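Local coordinates for carbohydrate-binding module family 14 protein (Pseudocercospora fuligena, PDB 4Z4A), which probably binds chitin in the fungal cell wall as an Avr4-type effector, an ortholog of the avirulence protein recognised by the tomato Cf-4 receptor, at residues 36-39 with 43-46; 26-31 with 56-61; 80-83 with 88-91. All coordinates share one frame; numbering follows the deposited sequence.

Interaction 1 of 3, residues 36-39 with 43-46. With EDO (1,2-ethanediol), chain K.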
loop_
_atom_site.group_PDB
_atom_site.type_symbol
_atom_site.label_atom_id
_atom_site.label_comp_id
_atom_site.label_asym_id
_atom_site.label_seq_id
_atom_site.Cartn_x
_atom_site.Cartn_y
_atom_site.Cartn_z
ATOM N N THR B 36 3.663 6.930 -13.714
ATOM C CA THR B 36 2.622 7.024 -12.646
ATOM C C THR B 36 3.058 7.819 -11.429
ATOM O O THR B 36 2.189 8.282 -10.674
ATOM C CB THR B 36 2.177 5.620 -12.101
ATOM O OG1 THR B 36 3.244 4.958 -11.414
ATOM C CG2 THR B 36 1.633 4.742 -13.241
ATOM N N LYS B 37 4.381 7.902 -11.206
ATOM C CA LYS B 37 4.986 8.469 -10.003
ATOM C C LYS B 37 4.552 7.649 -8.774
ATOM O O LYS B 37 4.655 8.114 -7.629
ATOM C CB LYS B 37 4.626 9.941 -9.815
ATOM C CG LYS B 37 5.224 10.845 -10.870
ATOM C CD LYS B 37 4.990 12.282 -10.436
ATOM C CE LYS B 37 5.795 13.259 -11.271
ATOM N NZ LYS B 37 4.977 13.568 -12.454
ATOM N N CYS B 38 4.064 6.450 -9.055
ATOM C CA CYS B 38 3.512 5.558 -8.034
ATOM C C CYS B 38 2.459 6.212 -7.139
ATOM O O CYS B 38 2.296 5.806 -5.987
ATOM C CB CYS B 38 4.666 4.968 -7.206
ATOM S SG CYS B 38 5.952 4.081 -8.131
ATOM N N LEU B 39 1.726 7.214 -7.662
ATOM C CA LEU B 39 0.802 7.999 -6.875
ATOM C C LEU B 39 -0.433 7.220 -6.489
ATOM O O LEU B 39 -0.938 7.411 -5.387
ATOM C CB LEU B 39 0.383 9.266 -7.654
ATOM C CG LEU B 39 1.535 10.251 -7.740
ATOM C CD1 LEU B 39 1.146 11.400 -8.677
ATOM C CD2 LEU B 39 1.893 10.838 -6.392
ATOM N N ASP B 43 -0.546 1.389 -7.856
ATOM C CA ASP B 43 0.629 1.516 -8.680
ATOM C C ASP B 43 1.871 0.922 -8.041
ATOM O O ASP B 43 2.022 1.015 -6.823
ATOM C CB ASP B 43 0.891 2.988 -8.972
ATOM C CG ASP B 43 -0.148 3.641 -9.849
ATOM O OD1 ASP B 43 -0.767 2.958 -10.718
ATOM O OD2 ASP B 43 -0.265 4.865 -9.738
ATOM N N CYS B 44 2.771 0.376 -8.874
ATOM C CA CYS B 44 4.117 0.018 -8.440
ATOM C C CYS B 44 4.074 -1.116 -7.402
ATOM O O CYS B 44 4.942 -1.238 -6.535
ATOM C CB CYS B 44 4.835 1.257 -7.904
ATOM S SG CYS B 44 4.905 2.593 -9.123
ATOM N N LEU B 45 3.061 -1.974 -7.563
ATOM C CA LEU B 45 2.956 -3.213 -6.799
ATOM C C LEU B 45 3.048 -4.398 -7.734
ATOM O O LEU B 45 2.379 -4.432 -8.783
ATOM C CB LEU B 45 1.628 -3.257 -6.023
ATOM C CG LEU B 45 1.386 -2.184 -4.963
ATOM C CD1 LEU B 45 -0.004 -2.259 -4.379
ATOM C CD2 LEU B 45 2.414 -2.342 -3.877
ATOM N N TYR B 46 3.797 -5.417 -7.304
ATOM C CA TYR B 46 4.140 -6.553 -8.168
ATOM C C TYR B 46 4.165 -7.830 -7.338
ATOM O O TYR B 46 4.408 -7.783 -6.151
ATOM C CB TYR B 46 5.544 -6.339 -8.761
ATOM C CG TYR B 46 5.779 -4.975 -9.391
ATOM C CD1 TYR B 46 6.235 -3.901 -8.611
ATOM C CD2 TYR B 46 5.508 -4.724 -10.729
ATOM C CE1 TYR B 46 6.441 -2.649 -9.158
ATOM C CE2 TYR B 46 5.689 -3.476 -11.264
ATOM C CZ TYR B 46 6.171 -2.438 -10.472
ATOM O OH TYR B 46 6.339 -1.171 -10.993
HETATM C C1 EDO K . 1.013 1.017 -13.312
HETATM O O1 EDO K . -0.177 0.972 -12.542
HETATM C C2 EDO K . 2.178 1.295 -12.381
HETATM O O2 EDO K . 2.480 0.204 -11.541
#
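C38 and D43 bring their CA atoms to within 5.0 Å of each other where the backbone leaves helix 30-36 and returns toward strand 45-48, and the C38–C44 disulfide closes this short loop of the chitin-binding Peritrophin-A (CBM14) domain. The turn on the helix side is a type I' beta turn from T36 to L39, with positive phi at both K37 and C38; the backbone N of L39 reaches back to T36 O at 3.2 Å. No hydrogen bond joins the two segments, so the covalent bond is the principal tie. C38 SG and C44 SG lie 2.1 Å apart with a torsion of -86° about the S–S bond, close to the relaxed right angle. Nearly equal first torsions (chi1 -56° in C38, -57° in C44) set each sulfur beside its own backbone N, and the two meet between the segments. T36 OG1 forms an ST turn by accepting from C38 N at 2.9 Å, and it also hydrogen-bonds D32 O. D43 approaches T36 from the opposing direction, setting OD2 3.5 Å from T36 CB; the same carboxylate oxygen takes a hydrogen bond from G40 N and thus helps to brace the intervening loop. An ethanediol, probably from the crystallisation liquor, bridges neighbouring residues: its O1 donates to D43 OD1 at 2.8 Å, and its O2 accepts from C44 N at 2.7 Å.

Interaction 2 of 3, residues 26-31 with 56-61. With EDO (1,2-ethanediol), chain P.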
loop_
_atom_site.group_PDB
_atom_site.type_symbol
_atom_site.label_atom_id
_atom_site.label_comp_id
_atom_site.label_asym_id
_atom_site.label_seq_id
_atom_site.Cartn_x
_atom_site.Cartn_y
_atom_site.Cartn_z
ATOM N N PHE B 26 16.166 -8.552 -8.748
ATOM C CA PHE B 26 15.144 -7.757 -9.411
ATOM C C PHE B 26 15.418 -6.306 -9.124
ATOM O O PHE B 26 15.972 -5.957 -8.091
ATOM C CB PHE B 26 13.695 -8.133 -9.029
ATOM C CG PHE B 26 13.571 -9.014 -7.817
ATOM C CD1 PHE B 26 13.682 -10.399 -7.933
ATOM C CD2 PHE B 26 13.302 -8.468 -6.556
ATOM C CE1 PHE B 26 13.552 -11.220 -6.814
ATOM C CE2 PHE B 26 13.173 -9.287 -5.436
ATOM C CZ PHE B 26 13.297 -10.662 -5.566
ATOM N N VAL B 27 15.069 -5.464 -10.081
ATOM C CA VAL B 27 15.134 -4.043 -9.925
ATOM C C VAL B 27 13.758 -3.494 -10.244
ATOM O O VAL B 27 12.906 -4.214 -10.790
ATOM C CB VAL B 27 16.207 -3.410 -10.843
ATOM C CG1 VAL B 27 17.592 -3.942 -10.491
ATOM C CG2 VAL B 27 15.899 -3.670 -12.304
ATOM N N CYS B 28 13.514 -2.244 -9.881
ATOM C CA CYS B 28 12.233 -1.609 -10.207
ATOM C C CYS B 28 12.161 -1.204 -11.656
ATOM O O CYS B 28 13.097 -0.636 -12.163
ATOM C CB CYS B 28 12.009 -0.383 -9.329
ATOM S SG CYS B 28 11.738 -0.943 -7.646
ATOM N N PRO B 29 11.017 -1.466 -12.329
ATOM C CA PRO B 29 10.928 -0.986 -13.689
ATOM C C PRO B 29 10.691 0.535 -13.714
ATOM O O PRO B 29 9.688 1.036 -13.211
ATOM C CB PRO B 29 9.764 -1.784 -14.274
ATOM C CG PRO B 29 8.893 -2.099 -13.087
ATOM C CD PRO B 29 9.890 -2.358 -11.974
ATOM N N ALA B 30 11.624 1.262 -14.337
ATOM C CA ALA B 30 11.576 2.709 -14.328
ATOM C C ALA B 30 10.355 3.260 -15.040
ATOM O O ALA B 30 9.909 4.359 -14.741
ATOM C CB ALA B 30 12.831 3.285 -14.990
ATOM N N ALA B 31 9.854 2.537 -16.037
ATOM C CA ALA B 31 8.735 3.026 -16.799
ATOM C C ALA B 31 7.549 3.297 -15.881
ATOM O O ALA B 31 6.821 4.264 -16.067
ATOM C CB ALA B 31 8.345 2.043 -17.855
ATOM N N ILE B 56 6.119 -7.262 -3.902
ATOM C CA ILE B 56 7.131 -6.266 -4.073
ATOM C C ILE B 56 6.439 -4.910 -4.295
ATOM O O ILE B 56 5.515 -4.798 -5.128
ATOM C CB ILE B 56 8.012 -6.572 -5.271
ATOM C CG1 ILE B 56 8.856 -7.837 -4.991
ATOM C CG2 ILE B 56 8.907 -5.363 -5.605
ATOM C CD1 ILE B 56 9.646 -8.292 -6.197
ATOM N N GLN B 57 6.856 -3.919 -3.509
ATOM C CA GLN B 57 6.470 -2.528 -3.777
ATOM C C GLN B 57 7.704 -1.775 -4.187
ATOM O O GLN B 57 8.757 -1.862 -3.496
ATOM C CB GLN B 57 5.858 -1.879 -2.562
ATOM C CG GLN B 57 5.417 -0.432 -2.780
ATOM C CD GLN B 57 4.449 0.018 -1.706
ATOM O OE1 GLN B 57 4.100 -0.750 -0.819
ATOM N NE2 GLN B 57 4.003 1.247 -1.791
ATOM N N CYS B 58 7.596 -1.038 -5.296
ATOM C CA CYS B 58 8.626 -0.102 -5.727
ATOM C C CYS B 58 8.282 1.300 -5.266
ATOM O O CYS B 58 7.177 1.777 -5.452
ATOM C CB CYS B 58 8.816 -0.142 -7.237
ATOM S SG CYS B 58 9.730 -1.616 -7.697
ATOM N N SER B 59 9.220 1.938 -4.574
ATOM C CA SER B 59 9.042 3.310 -4.142
ATOM C C SER B 59 9.898 4.212 -5.012
ATOM O O SER B 59 11.050 3.907 -5.264
ATOM C CB SER B 59 9.452 3.488 -2.676
ATOM O OG SER B 59 8.517 2.893 -1.783
ATOM N N PRO B 60 9.358 5.343 -5.462
ATOM C CA PRO B 60 10.291 6.228 -6.192
ATOM C C PRO B 60 11.463 6.661 -5.319
ATOM O O PRO B 60 11.263 6.843 -4.132
ATOM C CB PRO B 60 9.441 7.461 -6.486
ATOM C CG PRO B 60 8.022 6.926 -6.489
ATOM C CD PRO B 60 8.012 5.926 -5.373
ATOM N N ALA B 61 12.649 6.793 -5.925
ATOM C CA ALA B 61 13.872 7.025 -5.117
ATOM C C ALA B 61 13.818 8.396 -4.487
ATOM O O ALA B 61 14.276 8.618 -3.352
ATOM C CB ALA B 61 15.103 6.886 -5.972
HETATM C C1 EDO P . 9.715 -5.597 -9.804
HETATM O O1 EDO P . 11.053 -6.080 -9.671
HETATM C C2 EDO P . 8.903 -6.685 -10.487
HETATM O O2 EDO P . 8.645 -6.353 -11.863
#
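The F26 ring meets I56 obliquely, with the CD1 methyl of I56 lying 3.7 Å from both F26 CD2 and F26 CE2, so that the methyl meets the CD2–CE2 bond at a slant. This is the flank of a small disulfide-pinned beta-sheet domain: the chain ahead of helix 30-36 runs alongside strand 54-60, the middle strand of the three-stranded antiparallel sheet, in the same direction. The ring is poorly ordered, and its chi1 of 14° is nearly eclipsed, which makes the fine detail of its placement less certain than that of its neighbours. E72 and K50 also touch F26, whereas I56 is buried and packs further on I70 and P49. I56 CG1 stands anti to the carbonyl carbon and the chain then runs extended (chi2 174°), which carries CD1 out from the strand to the phenylalanine. Two residues farther along each segment, the contact becomes covalent. C28 SG and C58 SG are bonded at 2.1 Å, with an S–S torsion of -91°, and tie the N-terminal arm to the sheet; I70 and I33 touch C28 from the adjoining strand and helix. The pyrrolidine of P29, at the N-cap position of helix 30-36, follows more loosely, its CD 4.3 Å from C58 SG. An ethanediol, probably picked up from the crystallisation liquor, sits alongside the arm. Its O1 lies 3.4 Å from F26 CB and donates a hydrogen bond to the carbonyl oxygen V27 O at 2.9 Å.

Interaction 3 of 3, residues 80-83 with 88-91. With EDO (1,2-ethanediol), chain M; EDO (1,2-ethanediol), chain R.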
loop_
_atom_site.group_PDB
_atom_site.type_symbol
_atom_site.label_atom_id
_atom_site.label_comp_id
_atom_site.label_asym_id
_atom_site.label_seq_id
_atom_site.Cartn_x
_atom_site.Cartn_y
_atom_site.Cartn_z
ATOM N N LEU B 80 -2.217 -14.718 0.815
ATOM C CA LEU B 80 -1.397 -14.880 -0.353
ATOM C C LEU B 80 -1.649 -13.676 -1.262
ATOM O O LEU B 80 -2.721 -13.091 -1.259
ATOM C CB LEU B 80 -1.761 -16.158 -1.109
ATOM C CG LEU B 80 -1.566 -17.478 -0.341
ATOM C CD1 LEU B 80 -1.903 -18.601 -1.287
ATOM C CD2 LEU B 80 -0.183 -17.618 0.303
ATOM N N TRP B 81 -0.673 -13.377 -2.105
ATOM C CA TRP B 81 -0.857 -12.289 -3.081
ATOM C C TRP B 81 -1.923 -12.574 -4.113
ATOM O O TRP B 81 -1.994 -13.687 -4.669
ATOM C CB TRP B 81 0.432 -12.037 -3.800
ATOM C CG TRP B 81 0.417 -10.774 -4.641
ATOM C CD1 TRP B 81 0.574 -10.702 -5.984
ATOM C CD2 TRP B 81 0.267 -9.422 -4.176
ATOM N NE1 TRP B 81 0.537 -9.392 -6.404
ATOM C CE2 TRP B 81 0.386 -8.582 -5.301
ATOM C CE3 TRP B 81 0.126 -8.835 -2.902
ATOM C CZ2 TRP B 81 0.289 -7.188 -5.205
ATOM C CZ3 TRP B 81 0.037 -7.465 -2.813
ATOM C CH2 TRP B 81 0.129 -6.656 -3.959
ATOM N N ASN B 82 -2.753 -11.562 -4.362
ATOM C CA ASN B 82 -3.804 -11.618 -5.378
ATOM C C ASN B 82 -3.493 -10.433 -6.291
ATOM O O ASN B 82 -3.851 -9.295 -5.981
ATOM C CB ASN B 82 -5.171 -11.466 -4.768
ATOM C CG ASN B 82 -6.306 -11.311 -5.771
ATOM O OD1 ASN B 82 -6.127 -11.176 -6.999
ATOM N ND2 ASN B 82 -7.503 -11.206 -5.249
ATOM N N ASP B 83 -2.785 -10.734 -7.374
ATOM C CA ASP B 83 -2.390 -9.666 -8.308
ATOM C C ASP B 83 -3.510 -9.002 -9.075
ATOM O O ASP B 83 -3.301 -7.865 -9.593
ATOM C CB ASP B 83 -1.357 -10.210 -9.280
ATOM C CG ASP B 83 -0.440 -9.116 -9.827
ATOM O OD1 ASP B 83 0.206 -8.369 -9.066
ATOM O OD2 ASP B 83 -0.399 -9.022 -11.070
ATOM N N CYS B 88 -2.871 -8.435 -0.567
ATOM C CA CYS B 88 -2.831 -9.717 0.191
ATOM C C CYS B 88 -4.265 -10.171 0.453
ATOM O O CYS B 88 -5.102 -9.385 0.851
ATOM C CB CYS B 88 -2.057 -9.530 1.493
ATOM S SG CYS B 88 -0.336 -9.092 1.223
ATOM N N ASP B 89 -4.570 -11.442 0.206
ATOM C CA ASP B 89 -5.962 -11.872 0.172
ATOM C C ASP B 89 -6.021 -13.359 0.608
ATOM O O ASP B 89 -5.001 -14.030 0.766
ATOM C CB ASP B 89 -6.529 -11.612 -1.235
ATOM C CG ASP B 89 -8.064 -11.620 -1.357
ATOM O OD1 ASP B 89 -8.842 -11.764 -0.396
ATOM O OD2 ASP B 89 -8.549 -11.357 -2.484
ATOM N N TRP B 90 -7.256 -13.782 0.845
ATOM C CA TRP B 90 -7.528 -15.192 1.202
ATOM C C TRP B 90 -6.888 -16.069 0.135
ATOM O O TRP B 90 -6.935 -15.755 -1.062
ATOM C CB TRP B 90 -9.032 -15.408 1.278
ATOM C CG TRP B 90 -9.658 -14.707 2.430
ATOM C CD1 TRP B 90 -10.185 -13.479 2.467
ATOM C CD2 TRP B 90 -9.815 -15.249 3.755
ATOM N NE1 TRP B 90 -10.661 -13.172 3.729
ATOM C CE2 TRP B 90 -10.465 -14.261 4.534
ATOM C CE3 TRP B 90 -9.495 -16.482 4.337
ATOM C CZ2 TRP B 90 -10.762 -14.450 5.882
ATOM C CZ3 TRP B 90 -9.823 -16.683 5.679
ATOM C CH2 TRP B 90 -10.452 -15.686 6.424
ATOM N N PRO B 91 -6.292 -17.177 0.538
ATOM C CA PRO B 91 -5.608 -18.091 -0.387
ATOM C C PRO B 91 -6.406 -18.541 -1.587
ATOM O O PRO B 91 -5.823 -18.744 -2.652
ATOM C CB PRO B 91 -5.312 -19.329 0.484
ATOM C CG PRO B 91 -5.223 -18.824 1.838
ATOM C CD PRO B 91 -6.099 -17.598 1.945
HETATM C C1 EDO M . -0.811 -5.172 0.252
HETATM O O1 EDO M . -1.967 -5.910 0.657
HETATM C C2 EDO M . -1.077 -4.240 -0.949
HETATM O O2 EDO M . -0.819 -2.876 -0.550
HETATM C C1 EDO R . 0.879 -12.140 -12.606
HETATM O O1 EDO R . -0.132 -11.211 -13.014
HETATM C C2 EDO R . 0.535 -12.748 -11.267
HETATM O O2 EDO R . 1.451 -13.814 -10.996
HETATM O O HOH W 1 -4.924 -14.376 -2.568
#
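A two-stranded antiparallel beta hairpin, strands 80-82 and 87-89, joins L80 to D89 through a hydrogen-bonded pair: L80 N donates to D89 O and D89 N to L80 O, both at 2.9 Å. The next pair, W81 with C88, is non-hydrogen-bonded. N82 and D89 lie side by side, with amide and carboxylate planes only 8° apart. N82 ND2 gives D89 OD2 a bond of 3.0 Å, within the amide plane and onto the anti lone pair, which should hold both flat groups in one plane. With CG anti to the backbone N (chi1 -169°), the W81 indole swings toward C88, whose SG stands at the edge of the six-membered ring, 5.4 Å from its centroid; C88 SG is itself bonded to C75 SG. At the far end of that indole, NE1 donates to D83 OD1 at 2.9 Å, and Y55 stacks on the ring. L80 and P91 cross at about a right angle, L80 CD1 meeting P91 CB at 3.9 Å. A water bridges L80 O and W90 O, donating to both. W90 NE1 also bonds S77 O of the second subunit. Such a hairpin, tied to the rest of the chain by a disulfide, belongs to the CBM14 chitin-binding fold.

Interactions 1 and 2 are neighbours, their centres about 8 Å apart, joined through the three-stranded sheet: Y46 N lies 2.8 Å from I56 O and C44 O 2.9 Å from C58 N, both probable hydrogen bonds, the second lying just before strand 45-48. Along the chain, interaction 1 is nested inside the loop that interaction 2 closes, so two disulfides secure one end of the domain. Interaction 3 lies across the chain's centre, about 18 Å from interaction 1 and 21 Å from interaction 2 between centres. W81 nevertheless reaches interaction 1, its CZ2 4.2 Å from L45 CB. Interactions 2 and 3 do not touch, but all three meet the second subunit, interaction 1 through L39.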